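Local coordinates for protein endo-beta-mannanase (Opitutaceae bacterium TAV5, PDB 7BOB) that probably removes mannose units from the ends of beta-1,4-linked manno-oligosaccharides, as a homotrimeric family 5 glycoside hydrolase of a termite-hindgut bacterium, at residues K458-W463 against G468-H473. Numbering follows the deposited sequence.
Sequences KELHSW and GQLLWH
W463 meets G468 face-on: the CA of G468 lies 3.3 Å from the centroid of the six-membered indole ring and only 12° off its normal, a close CH-pi contact. The indole reaches this place because CG stands anti to the backbone N (chi1 178°), which sends the ring from the helix across to the chain entering the strand, with one face against G468. With no side chain at 468, the CA can sit against the ring face, slightly offset toward the rim. The same two residues are joined through their backbones, G468 N donating to W463 O over 3.2 Å. Beyond the glycine the contact shifts to the rim of the indole, where Q469 O lies in the ring plane, 3.4 Å from W463 CH2, and L470 CB packs 4.1 Å from W463 CZ3. On the five-membered ring, NE1 makes a weak hydrogen bond to V442 O. One turn earlier, L460 CD2 meets L470 CD1 at 3.8 Å, and the two leucine side chains cross at about a right angle. I447 of the neighbouring strand touches both leucines, so the apolar contact continues onto strand 444-448. The axes of segments 458-463 and 469-473 approach to 9.6 Å, at 138°, nearer antiparallel than parallel. This is the second half of a beta-alpha-beta crossover, in which helix 454-465 links the adjacent parallel strands 444-448 and 469-473 in the C-terminal alpha/beta domain, apart from the eight-stranded catalytic barrel.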
loop_
_atom_site.group_PDB
_atom_site.type_symbol
_atom_site.label_atom_id
_atom_site.label_comp_id
_atom_site.label_asym_id
_atom_site.label_seq_id
_atom_site.Cartn_x
_atom_site.Cartn_y
_atom_site.Cartn_z
ATOM N N LYS A 458 1.810 11.898 33.386
ATOM C CA LYS A 458 1.720 12.675 34.620
ATOM C C LYS A 458 0.355 12.517 35.281
ATOM O O LYS A 458 0.259 12.313 36.495
ATOM C CB LYS A 458 2.002 14.150 34.321
ATOM C CG LYS A 458 3.483 14.454 34.046
ATOM C CD LYS A 458 3.693 15.938 33.734
ATOM C CE LYS A 458 5.135 16.223 33.305
ATOM N NZ LYS A 458 5.294 17.595 32.742
ATOM N N GLU A 459 -0.717 12.613 34.491
ATOM C CA GLU A 459 -2.053 12.486 35.051
ATOM C C GLU A 459 -2.303 11.068 35.532
ATOM O O GLU A 459 -2.843 10.869 36.625
ATOM C CB GLU A 459 -3.106 12.910 34.027
ATOM C CG GLU A 459 -4.545 12.871 34.542
ATOM C CD GLU A 459 -4.946 14.110 35.340
ATOM O OE1 GLU A 459 -6.123 14.180 35.770
ATOM O OE2 GLU A 459 -4.090 15.001 35.542
ATOM N N LEU A 460 -1.893 10.068 34.749
ATOM C CA LEU A 460 -2.001 8.688 35.209
ATOM C C LEU A 460 -1.252 8.489 36.521
ATOM O O LEU A 460 -1.707 7.739 37.393
ATOM C CB LEU A 460 -1.470 7.734 34.144
ATOM C CG LEU A 460 -2.444 7.433 33.009
ATOM C CD1 LEU A 460 -1.669 6.985 31.773
ATOM C CD2 LEU A 460 -3.434 6.365 33.450
ATOM N N HIS A 461 -0.114 9.165 36.687
ATOM C CA HIS A 461 0.646 9.067 37.933
ATOM C C HIS A 461 -0.181 9.578 39.112
ATOM O O HIS A 461 -0.395 8.866 40.102
ATOM C CB HIS A 461 1.959 9.850 37.791
ATOM C CG HIS A 461 2.790 9.891 39.035
ATOM N ND1 HIS A 461 3.775 8.963 39.306
ATOM C CD2 HIS A 461 2.787 10.751 40.082
ATOM C CE1 HIS A 461 4.336 9.246 40.467
ATOM N NE2 HIS A 461 3.757 10.328 40.958
ATOM N N SER A 462 -0.691 10.802 38.994
ATOM C CA SER A 462 -1.479 11.401 40.062
ATOM C C SER A 462 -2.739 10.584 40.358
ATOM O O SER A 462 -3.110 10.404 41.524
ATOM C CB SER A 462 -1.822 12.840 39.682
ATOM O OG SER A 462 -3.016 13.236 40.313
ATOM N N TRP A 463 -3.409 10.086 39.317
ATOM C CA TRP A 463 -4.522 9.160 39.520
ATOM C C TRP A 463 -4.085 7.916 40.299
ATOM O O TRP A 463 -4.772 7.487 41.239
ATOM C CB TRP A 463 -5.126 8.763 38.171
ATOM C CG TRP A 463 -6.255 7.776 38.300
ATOM C CD1 TRP A 463 -7.538 8.055 38.640
ATOM C CD2 TRP A 463 -6.199 6.354 38.088
ATOM N NE1 TRP A 463 -8.291 6.905 38.660
ATOM C CE2 TRP A 463 -7.496 5.846 38.321
ATOM C CE3 TRP A 463 -5.182 5.466 37.706
ATOM C CZ2 TRP A 463 -7.810 4.491 38.199
ATOM C CZ3 TRP A 463 -5.492 4.111 37.588
ATOM C CH2 TRP A 463 -6.797 3.638 37.835
ATOM N N GLY A 468 -5.634 4.624 42.255
ATOM C CA GLY A 468 -5.979 3.876 41.059
ATOM C C GLY A 468 -5.123 2.630 40.901
ATOM O O GLY A 468 -3.922 2.633 41.186
ATOM N N GLN A 469 -5.761 1.545 40.463
ATOM C CA GLN A 469 -5.074 0.332 40.028
ATOM C C GLN A 469 -4.929 0.370 38.504
ATOM O O GLN A 469 -5.936 0.345 37.784
ATOM C CB GLN A 469 -5.853 -0.909 40.453
ATOM C CG GLN A 469 -6.396 -0.849 41.866
ATOM C CD GLN A 469 -5.278 -0.775 42.867
ATOM O OE1 GLN A 469 -4.505 -1.721 43.004
ATOM N NE2 GLN A 469 -5.161 0.362 43.551
ATOM N N LEU A 470 -3.690 0.425 38.019
ATOM C CA LEU A 470 -3.389 0.535 36.590
ATOM C C LEU A 470 -2.793 -0.772 36.079
ATOM O O LEU A 470 -1.741 -1.219 36.564
ATOM C CB LEU A 470 -2.426 1.694 36.324
ATOM C CG LEU A 470 -2.035 2.033 34.883
ATOM C CD1 LEU A 470 -3.238 2.591 34.100
ATOM C CD2 LEU A 470 -0.895 3.035 34.892
ATOM N N LEU A 471 -3.459 -1.383 35.101
ATOM C CA LEU A 471 -2.898 -2.500 34.348
ATOM C C LEU A 471 -2.426 -1.957 32.999
ATOM O O LEU A 471 -3.246 -1.577 32.152
ATOM C CB LEU A 471 -3.917 -3.620 34.171
ATOM C CG LEU A 471 -3.454 -4.795 33.310
ATOM C CD1 LEU A 471 -2.083 -5.353 33.774
ATOM C CD2 LEU A 471 -4.506 -5.883 33.357
ATOM N N TRP A 472 -1.108 -1.903 32.805
ATOM C CA TRP A 472 -0.498 -1.205 31.668
ATOM C C TRP A 472 0.091 -2.234 30.710
ATOM O O TRP A 472 1.200 -2.737 30.929
ATOM C CB TRP A 472 0.570 -0.232 32.150
ATOM C CG TRP A 472 0.915 0.834 31.155
ATOM C CD1 TRP A 472 0.681 0.814 29.811
ATOM C CD2 TRP A 472 1.573 2.076 31.432
ATOM N NE1 TRP A 472 1.142 1.972 29.239
ATOM C CE2 TRP A 472 1.682 2.770 30.212
ATOM C CE3 TRP A 472 2.084 2.668 32.597
ATOM C CZ2 TRP A 472 2.274 4.024 30.117
ATOM C CZ3 TRP A 472 2.665 3.920 32.504
ATOM C CH2 TRP A 472 2.755 4.585 31.273
ATOM N N HIS A 473 -0.628 -2.539 29.637
ATOM C CA HIS A 473 -0.081 -3.463 28.653
ATOM C C HIS A 473 0.812 -2.691 27.688
ATOM O O HIS A 473 0.339 -1.790 26.981
ATOM C CB HIS A 473 -1.192 -4.205 27.919
ATOM C CG HIS A 473 -1.771 -5.334 28.714
ATOM N ND1 HIS A 473 -2.946 -5.966 28.372
ATOM C CD2 HIS A 473 -1.336 -5.935 29.849
ATOM C CE1 HIS A 473 -3.203 -6.917 29.256
ATOM N NE2 HIS A 473 -2.246 -6.914 30.166
#